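Local coordinates for protein WZI (PDB 2YNK) that is an outer-membrane beta-barrel lectin that takes part in assembling the group 1 capsule of Escherichia coli, at residues 230-235 and 269-274; 158-163 and 290-295; 351-356 and 396-401. All blocks are in the same frame, centred on the assembly; numbering follows the deposited sequence.

Contact 1. Residues 230-235 and 269-274; sequences ASRIMQ and QLAGFD
S231 and I233 pair with G272 and L270 through four backbone hydrogen bonds, the pattern of antiparallel neighbours, here two adjacent strands of the outer-membrane barrel. I233 N bonds L270 O at 2.7 Å, and L270 N returns to I233 O at 2.8 Å. Between these hydrogen-bonded pairs stands the non-hydrogen-bonded pair R232 and A271, where R232 CG meets A271 CB at 4.0 Å. R232 keeps CG anti to its backbone N (chi1 -172°), and its side chain lies beside that of Q269, pointing the same way, guanidinium and amide planes 36° apart, with R232 NH1 3.5 Å from Q269 CG. Q269 folds at chi2, and its OE1 comes 3.3 Å from CB of selenomethionine M234. On the same face A230 CB sits at the edge of the F273 ring, 3.8 Å from CD1. A bound hexane touches A230 and S231. The charges are answered beyond the pair: R232 NH1 forms a salt bridge with E298, and D274 OD2 with R217, whose NH1 also bonds S231 OG weakly. Strand 226-236 is hydrogen-bonded on its other edge to strand 212-221, strand 268-278 to strand 287-295, and W152 of strand 151-152 packs on S231 and I233.

Contact 2. Residues 158-163 and 290-295; sequences GSLIRG and YGQMIG
L160 and I161 pack onto Q292 and I294 in a buried loop-to-strand contact, where the chain following strand 151-152 folds against strand 287-295 of the barrel wall. One hydrogen bond joins the two segments: L160 N donates to Q292 OE1 at 3.0 Å, almost straight at 175°, with the donor standing 45° above the plane of the amide carbonyl. Q292 reaches the loop with an extended chain, CG anti to the backbone N (chi1 180°), and slides past L160 in the opposite direction, leaving L160 CD1 3.5 Å from the backbone Q292 O. The other end of the amide, NE2, donates to W152 O, so both ends of the carboxamide are held. S159 shapes the turn that presents the L160 N-H. Its OG accepts from I161 N at 3.1 Å and from R162 N at 3.0 Å, an ST turn and an ST motif sharing one oxygen, and the same hydroxyl bonds W152 O as well. The wall here belongs to an 18-stranded antiparallel barrel. I294 supplies the apolar part: CG1 lies 3.7 Å from L160 CB, while CD1 meets I161 CD1 at 3.7 Å, the two isoleucines crossing at about a right angle. I161 also touches L270 of the adjacent strand 268-278 and S231 and I233 of strand 226-236 beyond it, and L160 rests on L309 of strand 306-317.

Contact 3. Residues 351-356 and 396-401; sequences GYYQQG and ENQSIN
The OD1 atom of N401 accepts the backbone N-H of F404 and its ND2 donates to M363 O, a grip that fixes the carboxamide beside the ring of Y353. This is loop-to-loop packing at one end of the beta-barrel: 351-356 includes the short strand 353-354, whose antiparallel partner is 357-358, and 396-401 lies in the loop joining barrel strands 383-393 and 408-422. A type I beta turn from Q398 to N401 presents I400 and N401 to the tyrosine. The carbonyl oxygen of I400 stands 3.5 Å above one face of the Y353 ring, displaced toward the rim. The two side chains part company: N401 CB approaches CE2 of Y353 at 3.5 Å, whereas I400 CD1 meets CE1 of Y353 at 3.4 Å. I400 and Y353 side chains cross at about a right angle; N401 and Y353 cross obliquely, with ring and amide planes 34° apart. With CG anti to its carbonyl carbon (chi1 -60°), Y353 brings that atom under the I400 oxygen; its hydroxyl is bonded to G365 N, which holds the far end of the ring. Backbone atoms complete the contact at both ends of 351-356: G356 O lies 3.6 Å from N401 CA, and the CA of G351, whose phi is positive (80°), lies 3.8 Å from I400 CD1.

Contacts 1 and 2 share a piece of barrel wall, since strands 268-278 and 287-295 are neighbours in it, with F273 O and A271 O probably accepting from M293 N and G295 N. Contact 1 is the wall itself, built on regular backbone bonding, with a hexane at one end of it, against A230 and S231; contact 2 is wholly buried and relies on a single side-chain amide plus aliphatic packing. Contact 3, farther from the chain's centre, joins two loops through an aromatic ring and has no hydrogen bond between its segments. Y352 bridges the regions: its ring and hydroxyl pack on L270 and I233 of contact 1, and its hydroxyl abuts I161 and R162 of contact 2.

Contact 1. Residues 230-235 and 269-274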
ATOM      1  N   ALA A 230      11.821  -5.560  -8.390  1.00 52.29           N
ATOM      2  CA  ALA A 230      11.766  -4.878  -9.667  1.00 51.83           C
ATOM      3  C   ALA A 230      10.289  -4.731 -10.040  1.00 50.81           C
ATOM      4  O   ALA A 230       9.480  -5.623  -9.761  1.00 49.78           O
ATOM      5  CB  ALA A 230      12.515  -5.677 -10.721  1.00 50.72           C
ATOM      6  N   SER A 231       9.928  -3.607 -10.644  1.00 49.15           N
ATOM      7  CA  SER A 231       8.555  -3.425 -11.095  1.00 49.57           C
ATOM      8  C   SER A 231       8.439  -2.453 -12.261  1.00 51.50           C
ATOM      9  O   SER A 231       9.217  -1.488 -12.390  1.00 50.83           O
ATOM     10  CB  SER A 231       7.645  -2.998  -9.938  1.00 49.49           C
ATOM     11  OG  SER A 231       8.276  -2.088  -9.059  1.00 50.86           O
ATOM     12  N   ARG A 232       7.452  -2.732 -13.108  1.00 74.57           N
ATOM     13  CA  ARG A 232       7.213  -1.961 -14.308  1.00 73.14           C
ATOM     14  C   ARG A 232       5.705  -1.743 -14.501  1.00 66.97           C
ATOM     15  O   ARG A 232       4.894  -2.624 -14.226  1.00 64.00           O
ATOM     16  CB  ARG A 232       7.834  -2.697 -15.493  1.00 77.84           C
ATOM     17  CG  ARG A 232       7.849  -1.934 -16.806  1.00 80.19           C
ATOM     18  CD  ARG A 232       8.683  -2.685 -17.835  1.00 86.17           C
ATOM     19  NE  ARG A 232       8.222  -2.472 -19.211  1.00 88.02           N
ATOM     20  CZ  ARG A 232       8.506  -1.406 -19.963  1.00 90.00           C
ATOM     21  NH1 ARG A 232       9.249  -0.404 -19.492  1.00 92.59           N
ATOM     22  NH2 ARG A 232       8.037  -1.340 -21.202  1.00 89.32           N
ATOM     23  N   ILE A 233       5.347  -0.549 -14.957  1.00 65.28           N
ATOM     24  CA  ILE A 233       3.961  -0.176 -15.246  1.00 62.63           C
ATOM     25  C   ILE A 233       3.915   0.527 -16.589  1.00 62.58           C
ATOM     26  O   ILE A 233       4.762   1.378 -16.865  1.00 62.79           O
ATOM     27  CB  ILE A 233       3.424   0.799 -14.177  1.00 61.49           C
ATOM     28  CG1 ILE A 233       2.741   0.045 -13.043  1.00 61.76           C
ATOM     29  CG2 ILE A 233       2.428   1.777 -14.774  1.00 60.91           C
ATOM     30  CD1 ILE A 233       1.414  -0.566 -13.430  1.00 60.22           C
HETATM   31  N   MSE A 234       2.943   0.191 -17.428  1.00 63.04           N
HETATM   32  CA  MSE A 234       2.711   0.999 -18.624  1.00 65.08           C
HETATM   33  C   MSE A 234       1.286   1.484 -18.694  1.00 60.49           C
HETATM   34  O   MSE A 234       0.336   0.740 -18.457  1.00 59.05           O
HETATM   35  CB  MSE A 234       3.137   0.309 -19.919  1.00 72.28           C
HETATM   36  CG  MSE A 234       2.537  -1.069 -20.098  1.00 79.84           C
HETATM   37 SE   MSE A 234       2.830  -1.646 -21.959  1.00 98.08          SE
HETATM   38  CE  MSE A 234       3.017  -3.565 -21.507  1.00 91.92           C
ATOM     39  N   GLN A 235       1.143   2.766 -19.009  1.00 57.65           N
ATOM     40  CA  GLN A 235      -0.154   3.389 -19.238  1.00 54.76           C
ATOM     41  C   GLN A 235      -0.424   3.284 -20.736  1.00 52.15           C
ATOM     42  O   GLN A 235       0.320   3.837 -21.536  1.00 53.29           O
ATOM     43  CB  GLN A 235      -0.105   4.842 -18.779  1.00 54.66           C
ATOM     44  CG  GLN A 235      -1.444   5.467 -18.446  1.00 54.84           C
ATOM     45  CD  GLN A 235      -1.303   6.797 -17.724  1.00 56.19           C
ATOM     46  OE1 GLN A 235      -2.286   7.349 -17.215  1.00 58.16           O
ATOM     47  NE2 GLN A 235      -0.079   7.321 -17.674  1.00 56.43           N
ATOM     48  N   GLN A 269       5.416   4.715 -19.621  1.00 57.05           N
ATOM     49  CA  GLN A 269       6.033   3.716 -18.760  1.00 58.69           C
ATOM     50  C   GLN A 269       6.522   4.311 -17.442  1.00 57.14           C
ATOM     51  O   GLN A 269       6.902   5.490 -17.370  1.00 55.82           O
ATOM     52  CB  GLN A 269       7.215   3.043 -19.482  1.00 65.99           C
ATOM     53  CG  GLN A 269       6.840   1.929 -20.461  1.00 71.55           C
ATOM     54  CD  GLN A 269       6.125   2.437 -21.704  1.00 77.37           C
ATOM     55  OE1 GLN A 269       4.954   2.099 -21.956  1.00 82.04           O
ATOM     56  NE2 GLN A 269       6.821   3.263 -22.489  1.00 79.95           N
ATOM     57  N   LEU A 270       6.487   3.472 -16.405  1.00 54.22           N
ATOM     58  CA  LEU A 270       7.220   3.700 -15.162  1.00 52.47           C
ATOM     59  C   LEU A 270       7.894   2.389 -14.759  1.00 52.46           C
ATOM     60  O   LEU A 270       7.328   1.316 -14.932  1.00 51.85           O
ATOM     61  CB  LEU A 270       6.298   4.198 -14.045  1.00 50.86           C
ATOM     62  CG  LEU A 270       5.966   5.693 -14.085  1.00 50.52           C
ATOM     63  CD1 LEU A 270       4.743   5.942 -14.950  1.00 49.92           C
ATOM     64  CD2 LEU A 270       5.751   6.240 -12.688  1.00 48.45           C
ATOM     65  N   ALA A 271       9.108   2.473 -14.229  1.00 53.59           N
ATOM     66  CA  ALA A 271       9.886   1.268 -13.932  1.00 54.24           C
ATOM     67  C   ALA A 271      11.017   1.563 -12.951  1.00 53.97           C
ATOM     68  O   ALA A 271      11.645   2.615 -13.013  1.00 54.37           O
ATOM     69  CB  ALA A 271      10.432   0.660 -15.216  1.00 54.27           C
ATOM     70  N   GLY A 272      11.255   0.629 -12.037  1.00 53.45           N
ATOM     71  CA  GLY A 272      12.323   0.787 -11.071  1.00 54.57           C
ATOM     72  C   GLY A 272      12.530  -0.391 -10.141  1.00 54.39           C
ATOM     73  O   GLY A 272      11.918  -1.442 -10.302  1.00 54.70           O
ATOM     74  N   PHE A 273      13.400  -0.189  -9.153  1.00 54.98           N
ATOM     75  CA  PHE A 273      13.796  -1.238  -8.221  1.00 54.76           C
ATOM     76  C   PHE A 273      13.565  -0.801  -6.788  1.00 53.34           C
ATOM     77  O   PHE A 273      13.506   0.395  -6.486  1.00 52.13           O
ATOM     78  CB  PHE A 273      15.274  -1.590  -8.395  1.00 55.76           C
ATOM     79  CG  PHE A 273      15.674  -1.848  -9.816  1.00 57.35           C
ATOM     80  CD1 PHE A 273      15.240  -2.985 -10.475  1.00 59.06           C
ATOM     81  CD2 PHE A 273      16.492  -0.960 -10.493  1.00 59.04           C
ATOM     82  CE1 PHE A 273      15.612  -3.238 -11.787  1.00 61.49           C
ATOM     83  CE2 PHE A 273      16.862  -1.196 -11.808  1.00 62.18           C
ATOM     84  CZ  PHE A 273      16.420  -2.339 -12.457  1.00 63.42           C
ATOM     85  N   ASP A 274      13.438  -1.789  -5.911  1.00 53.99           N
ATOM     86  CA  ASP A 274      13.372  -1.552  -4.473  1.00 53.80           C
ATOM     87  C   ASP A 274      14.195  -2.599  -3.736  1.00 53.94           C
ATOM     88  O   ASP A 274      14.524  -3.644  -4.294  1.00 53.60           O
ATOM     89  CB  ASP A 274      11.922  -1.539  -3.964  1.00 53.62           C
ATOM     90  CG  ASP A 274      10.983  -2.410  -4.799  1.00 55.93           C
ATOM     91  OD1 ASP A 274      10.653  -2.034  -5.957  1.00 60.00           O
ATOM     92  OD2 ASP A 274      10.552  -3.464  -4.288  1.00 54.26           O
TER

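Contact 2. Residues 158-163 and 290-295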
ATOM      1  N   GLY A 158       4.327   5.570   1.263  1.00 47.95           N
ATOM      2  CA  GLY A 158       3.954   5.567  -0.142  1.00 45.69           C
ATOM      3  C   GLY A 158       4.689   4.512  -0.947  1.00 45.36           C
ATOM      4  O   GLY A 158       5.717   3.981  -0.513  1.00 48.08           O
ATOM      5  N   SER A 159       4.123   4.172  -2.096  1.00 44.51           N
ATOM      6  CA  SER A 159       4.863   3.543  -3.173  1.00 45.93           C
ATOM      7  C   SER A 159       5.068   4.576  -4.270  1.00 46.30           C
ATOM      8  O   SER A 159       4.153   5.307  -4.609  1.00 46.86           O
ATOM      9  CB  SER A 159       4.095   2.366  -3.750  1.00 46.57           C
ATOM     10  OG  SER A 159       4.634   2.018  -5.019  1.00 49.35           O
ATOM     11  N   LEU A 160       6.256   4.614  -4.850  1.00 47.19           N
ATOM     12  CA  LEU A 160       6.539   5.553  -5.928  1.00 47.19           C
ATOM     13  C   LEU A 160       5.931   5.125  -7.259  1.00 47.32           C
ATOM     14  O   LEU A 160       5.933   5.915  -8.216  1.00 49.46           O
ATOM     15  CB  LEU A 160       8.047   5.722  -6.125  1.00 47.24           C
ATOM     16  CG  LEU A 160       8.873   6.246  -4.952  1.00 46.85           C
ATOM     17  CD1 LEU A 160      10.355   6.182  -5.318  1.00 47.42           C
ATOM     18  CD2 LEU A 160       8.465   7.655  -4.556  1.00 45.30           C
ATOM     19  N   ILE A 161       5.412   3.898  -7.328  1.00 46.45           N
ATOM     20  CA  ILE A 161       4.960   3.327  -8.602  1.00 46.36           C
ATOM     21  C   ILE A 161       3.521   2.829  -8.598  1.00 46.05           C
ATOM     22  O   ILE A 161       2.798   3.064  -9.552  1.00 48.12           O
ATOM     23  CB  ILE A 161       5.885   2.180  -9.058  1.00 47.24           C
ATOM     24  CG1 ILE A 161       5.501   1.727 -10.475  1.00 48.25           C
ATOM     25  CG2 ILE A 161       5.857   1.026  -8.054  1.00 45.21           C
ATOM     26  CD1 ILE A 161       6.648   1.149 -11.277  1.00 48.91           C
ATOM     27  N   ARG A 162       3.121   2.112  -7.553  1.00 46.44           N
ATOM     28  CA  ARG A 162       1.738   1.692  -7.400  1.00 45.79           C
ATOM     29  C   ARG A 162       1.376   1.625  -5.932  1.00 46.20           C
ATOM     30  O   ARG A 162       1.731   0.674  -5.226  1.00 46.91           O
ATOM     31  CB  ARG A 162       1.462   0.351  -8.080  1.00 46.41           C
ATOM     32  CG  ARG A 162       1.196   0.457  -9.581  1.00 46.78           C
ATOM     33  CD  ARG A 162      -0.110   1.175  -9.932  1.00 46.40           C
ATOM     34  NE  ARG A 162      -1.281   0.482  -9.391  1.00 45.13           N
ATOM     35  CZ  ARG A 162      -1.959   0.851  -8.305  1.00 46.78           C
ATOM     36  NH1 ARG A 162      -1.634   1.946  -7.608  1.00 47.02           N
ATOM     37  NH2 ARG A 162      -2.985   0.107  -7.905  1.00 47.59           N
ATOM     38  N   GLY A 163       0.662   2.654  -5.488  1.00 44.72           N
ATOM     39  CA  GLY A 163       0.199   2.740  -4.130  1.00 42.84           C
ATOM     40  C   GLY A 163      -1.308   2.671  -4.012  1.00 42.63           C
ATOM     41  O   GLY A 163      -1.996   2.037  -4.814  1.00 41.16           O
ATOM     42  N   TYR A 290      15.458   0.340   3.978  1.00 56.92           N
ATOM     43  CA  TYR A 290      14.878   0.062   2.679  1.00 54.50           C
ATOM     44  C   TYR A 290      14.954   1.271   1.745  1.00 55.41           C
ATOM     45  O   TYR A 290      15.123   2.407   2.186  1.00 53.34           O
ATOM     46  CB  TYR A 290      13.429  -0.380   2.852  1.00 51.30           C
ATOM     47  CG  TYR A 290      12.580   0.573   3.675  1.00 50.06           C
ATOM     48  CD1 TYR A 290      11.995   1.699   3.087  1.00 48.35           C
ATOM     49  CD2 TYR A 290      12.355   0.349   5.032  1.00 48.58           C
ATOM     50  CE1 TYR A 290      11.227   2.574   3.827  1.00 47.81           C
ATOM     51  CE2 TYR A 290      11.581   1.221   5.781  1.00 49.17           C
ATOM     52  CZ  TYR A 290      11.014   2.335   5.169  1.00 48.85           C
ATOM     53  OH  TYR A 290      10.239   3.215   5.890  1.00 47.94           O
ATOM     54  N   GLY A 291      14.816   1.003   0.449  1.00 57.40           N
ATOM     55  CA  GLY A 291      14.865   2.038  -0.584  1.00 57.20           C
ATOM     56  C   GLY A 291      14.122   1.648  -1.852  1.00 55.94           C
ATOM     57  O   GLY A 291      13.932   0.464  -2.137  1.00 55.38           O
ATOM     58  N   GLN A 292      13.695   2.650  -2.611  1.00 55.97           N
ATOM     59  CA  GLN A 292      12.977   2.421  -3.859  1.00 56.16           C
ATOM     60  C   GLN A 292      13.325   3.517  -4.851  1.00 57.93           C
ATOM     61  O   GLN A 292      13.367   4.699  -4.489  1.00 58.64           O
ATOM     62  CB  GLN A 292      11.465   2.397  -3.602  1.00 55.50           C
ATOM     63  CG  GLN A 292      10.613   2.164  -4.845  1.00 54.92           C
ATOM     64  CD  GLN A 292       9.139   1.994  -4.524  1.00 53.34           C
ATOM     65  OE1 GLN A 292       8.522   2.867  -3.909  1.00 52.69           O
ATOM     66  NE2 GLN A 292       8.566   0.865  -4.938  1.00 52.16           N
HETATM   67  N   MSE A 293      13.579   3.124  -6.094  1.00 59.28           N
HETATM   68  CA  MSE A 293      13.948   4.078  -7.136  1.00 61.84           C
HETATM   69  C   MSE A 293      13.162   3.789  -8.379  1.00 59.75           C
HETATM   70  O   MSE A 293      13.493   2.873  -9.117  1.00 58.63           O
HETATM   71  CB  MSE A 293      15.445   3.983  -7.415  1.00 67.35           C
HETATM   72  CG  MSE A 293      15.909   5.047  -8.412  1.00 73.73           C
HETATM   73 SE   MSE A 293      17.715   4.608  -9.073  1.00 86.63          SE
HETATM   74  CE  MSE A 293      18.217   6.352  -9.843  1.00 87.38           C
ATOM     75  N   ILE A 294      12.117   4.576  -8.622  1.00 58.55           N
ATOM     76  CA  ILE A 294      11.320   4.443  -9.836  1.00 57.57           C
ATOM     77  C   ILE A 294      11.625   5.588 -10.778  1.00 58.31           C
ATOM     78  O   ILE A 294      11.729   6.731 -10.343  1.00 59.56           O
ATOM     79  CB  ILE A 294       9.824   4.465  -9.540  1.00 55.14           C
ATOM     80  CG1 ILE A 294       9.463   3.331  -8.588  1.00 54.69           C
ATOM     81  CG2 ILE A 294       9.043   4.334 -10.834  1.00 56.49           C
ATOM     82  CD1 ILE A 294       9.616   1.955  -9.196  1.00 55.07           C
ATOM     83  N   GLY A 295      11.762   5.271 -12.063  1.00 58.56           N
ATOM     84  CA  GLY A 295      12.085   6.265 -13.089  1.00 60.29           C
ATOM     85  C   GLY A 295      10.985   6.405 -14.124  1.00 57.82           C
ATOM     86  O   GLY A 295      10.201   5.481 -14.331  1.00 58.20           O
TER

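Contact 3. Residues 351-356 and 396-401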
ATOM      1  N   GLY A 351      -2.007  12.795 -16.561  1.00 51.20           N
ATOM      2  CA  GLY A 351      -0.857  12.368 -15.780  1.00 50.18           C
ATOM      3  C   GLY A 351      -1.088  11.002 -15.180  1.00 48.42           C
ATOM      4  O   GLY A 351      -2.043  10.327 -15.539  1.00 47.54           O
ATOM      5  N   TYR A 352      -0.205  10.605 -14.263  1.00 49.07           N
ATOM      6  CA  TYR A 352      -0.267   9.296 -13.592  1.00 46.59           C
ATOM      7  C   TYR A 352      -1.175   9.428 -12.355  1.00 46.80           C
ATOM      8  O   TYR A 352      -0.729   9.286 -11.205  1.00 46.34           O
ATOM      9  CB  TYR A 352       1.151   8.839 -13.233  1.00 46.19           C
ATOM     10  CG  TYR A 352       1.282   7.387 -12.795  1.00 46.59           C
ATOM     11  CD1 TYR A 352       0.925   6.347 -13.647  1.00 47.67           C
ATOM     12  CD2 TYR A 352       1.795   7.059 -11.540  1.00 45.26           C
ATOM     13  CE1 TYR A 352       1.042   5.022 -13.257  1.00 46.90           C
ATOM     14  CE2 TYR A 352       1.921   5.739 -11.140  1.00 46.12           C
ATOM     15  CZ  TYR A 352       1.543   4.723 -12.001  1.00 47.14           C
ATOM     16  OH  TYR A 352       1.661   3.409 -11.620  1.00 45.66           O
ATOM     17  N   TYR A 353      -2.448   9.751 -12.624  1.00 46.07           N
ATOM     18  CA  TYR A 353      -3.466  10.013 -11.604  1.00 43.84           C
ATOM     19  C   TYR A 353      -4.827   9.509 -12.073  1.00 44.68           C
ATOM     20  O   TYR A 353      -5.187   9.702 -13.234  1.00 43.52           O
ATOM     21  CB  TYR A 353      -3.638  11.513 -11.357  1.00 41.83           C
ATOM     22  CG  TYR A 353      -2.422  12.246 -10.872  1.00 40.63           C
ATOM     23  CD1 TYR A 353      -1.409  12.595 -11.748  1.00 41.59           C
ATOM     24  CD2 TYR A 353      -2.306  12.638  -9.553  1.00 40.35           C
ATOM     25  CE1 TYR A 353      -0.293  13.295 -11.323  1.00 41.54           C
ATOM     26  CE2 TYR A 353      -1.194  13.339  -9.108  1.00 41.19           C
ATOM     27  CZ  TYR A 353      -0.189  13.668 -10.004  1.00 41.67           C
ATOM     28  OH  TYR A 353       0.930  14.349  -9.589  1.00 42.60           O
ATOM     29  N   GLN A 354      -5.587   8.892 -11.165  1.00 43.97           N
ATOM     30  CA  GLN A 354      -6.984   8.598 -11.422  1.00 42.34           C
ATOM     31  C   GLN A 354      -7.816   9.514 -10.566  1.00 42.46           C
ATOM     32  O   GLN A 354      -7.593   9.585  -9.357  1.00 42.17           O
ATOM     33  CB  GLN A 354      -7.322   7.166 -11.068  1.00 43.03           C
ATOM     34  CG  GLN A 354      -8.748   6.804 -11.432  1.00 43.37           C
ATOM     35  CD  GLN A 354      -9.090   5.388 -11.098  1.00 41.91           C
ATOM     36  OE1 GLN A 354      -9.238   4.555 -11.985  1.00 42.05           O
ATOM     37  NE2 GLN A 354      -9.217   5.101  -9.816  1.00 42.85           N
ATOM     38  N   GLN A 355      -8.766  10.210 -11.199  1.00 41.49           N
ATOM     39  CA  GLN A 355      -9.648  11.158 -10.523  1.00 39.85           C
ATOM     40  C   GLN A 355      -8.869  12.138  -9.673  1.00 39.69           C
ATOM     41  O   GLN A 355      -9.285  12.514  -8.577  1.00 41.10           O
ATOM     42  CB  GLN A 355     -10.705  10.420  -9.715  1.00 39.98           C
ATOM     43  CG  GLN A 355     -11.552   9.527 -10.608  1.00 41.54           C
ATOM     44  CD  GLN A 355     -12.445   8.577  -9.856  1.00 42.30           C
ATOM     45  OE1 GLN A 355     -11.977   7.780  -9.038  1.00 44.81           O
ATOM     46  NE2 GLN A 355     -13.738   8.619 -10.160  1.00 42.22           N
ATOM     47  N   GLY A 356      -7.725  12.556 -10.203  1.00 40.59           N
ATOM     48  CA  GLY A 356      -6.892  13.563  -9.566  1.00 42.48           C
ATOM     49  C   GLY A 356      -5.953  12.987  -8.536  1.00 43.20           C
ATOM     50  O   GLY A 356      -4.986  13.639  -8.124  1.00 42.93           O
ATOM     51  N   GLU A 396       4.797  23.407  -8.682  1.00 60.60           N
ATOM     52  CA  GLU A 396       4.342  23.977  -9.957  1.00 62.02           C
ATOM     53  C   GLU A 396       2.822  24.158 -10.053  1.00 59.79           C
ATOM     54  O   GLU A 396       2.305  24.414 -11.139  1.00 62.87           O
ATOM     55  CB  GLU A 396       4.818  23.094 -11.124  1.00 64.10           C
ATOM     56  CG  GLU A 396       6.331  22.975 -11.249  1.00 66.38           C
ATOM     57  CD  GLU A 396       7.010  24.325 -11.410  1.00 69.67           C
ATOM     58  OE1 GLU A 396       6.463  25.193 -12.129  1.00 70.86           O
ATOM     59  OE2 GLU A 396       8.085  24.524 -10.802  1.00 72.32           O
ATOM     60  N   ASN A 397       2.119  24.035  -8.930  1.00 56.36           N
ATOM     61  CA  ASN A 397       0.653  24.167  -8.883  1.00 54.92           C
ATOM     62  C   ASN A 397      -0.069  23.465 -10.031  1.00 54.39           C
ATOM     63  O   ASN A 397      -0.956  24.032 -10.658  1.00 55.67           O
ATOM     64  CB  ASN A 397       0.242  25.637  -8.805  1.00 54.94           C
ATOM     65  CG  ASN A 397       0.677  26.294  -7.513  1.00 54.82           C
ATOM     66  OD1 ASN A 397      -0.105  26.430  -6.579  1.00 54.26           O
ATOM     67  ND2 ASN A 397       1.932  26.693  -7.448  1.00 56.21           N
ATOM     68  N   GLN A 398       0.321  22.219 -10.273  1.00 53.63           N
ATOM     69  CA  GLN A 398      -0.231  21.402 -11.347  1.00 53.71           C
ATOM     70  C   GLN A 398      -1.677  21.025 -11.054  1.00 53.23           C
ATOM     71  O   GLN A 398      -1.973  20.432 -10.014  1.00 51.59           O
ATOM     72  CB  GLN A 398       0.582  20.104 -11.521  1.00 54.19           C
ATOM     73  CG  GLN A 398       2.085  20.291 -11.691  1.00 56.06           C
ATOM     74  CD  GLN A 398       2.861  18.989 -11.742  1.00 57.66           C
ATOM     75  OE1 GLN A 398       2.580  18.032 -11.001  1.00 62.61           O
ATOM     76  NE2 GLN A 398       3.860  18.945 -12.609  1.00 58.54           N
ATOM     77  N   SER A 399      -2.570  21.353 -11.987  1.00 53.46           N
ATOM     78  CA  SER A 399      -3.973  20.948 -11.902  1.00 51.50           C
ATOM     79  C   SER A 399      -4.183  19.414 -11.878  1.00 49.85           C
ATOM     80  O   SER A 399      -5.155  18.933 -11.299  1.00 50.83           O
ATOM     81  CB  SER A 399      -4.734  21.528 -13.076  1.00 52.30           C
ATOM     82  OG  SER A 399      -4.191  21.039 -14.296  1.00 54.49           O
ATOM     83  N   ILE A 400      -3.292  18.641 -12.488  1.00 46.58           N
ATOM     84  CA  ILE A 400      -3.543  17.207 -12.616  1.00 45.65           C
ATOM     85  C   ILE A 400      -3.588  16.460 -11.255  1.00 46.28           C
ATOM     86  O   ILE A 400      -4.098  15.339 -11.166  1.00 42.04           O
ATOM     87  CB  ILE A 400      -2.552  16.534 -13.595  1.00 45.00           C
ATOM     88  CG1 ILE A 400      -1.121  16.454 -13.012  1.00 44.17           C
ATOM     89  CG2 ILE A 400      -2.568  17.271 -14.927  1.00 44.25           C
ATOM     90  CD1 ILE A 400      -0.167  15.608 -13.840  1.00 41.41           C
ATOM     91  N   ASN A 401      -3.079  17.116 -10.210  1.00 47.61           N
ATOM     92  CA  ASN A 401      -3.059  16.590  -8.861  1.00 46.21           C
ATOM     93  C   ASN A 401      -4.076  17.285  -7.956  1.00 47.08           C
ATOM     94  O   ASN A 401      -3.776  18.311  -7.356  1.00 45.92           O
ATOM     95  CB  ASN A 401      -1.646  16.756  -8.287  1.00 46.94           C
ATOM     96  CG  ASN A 401      -1.515  16.241  -6.858  1.00 46.53           C
ATOM     97  OD1 ASN A 401      -2.472  15.724  -6.272  1.00 44.61           O
ATOM     98  ND2 ASN A 401      -0.318  16.383  -6.292  1.00 45.26           N
TER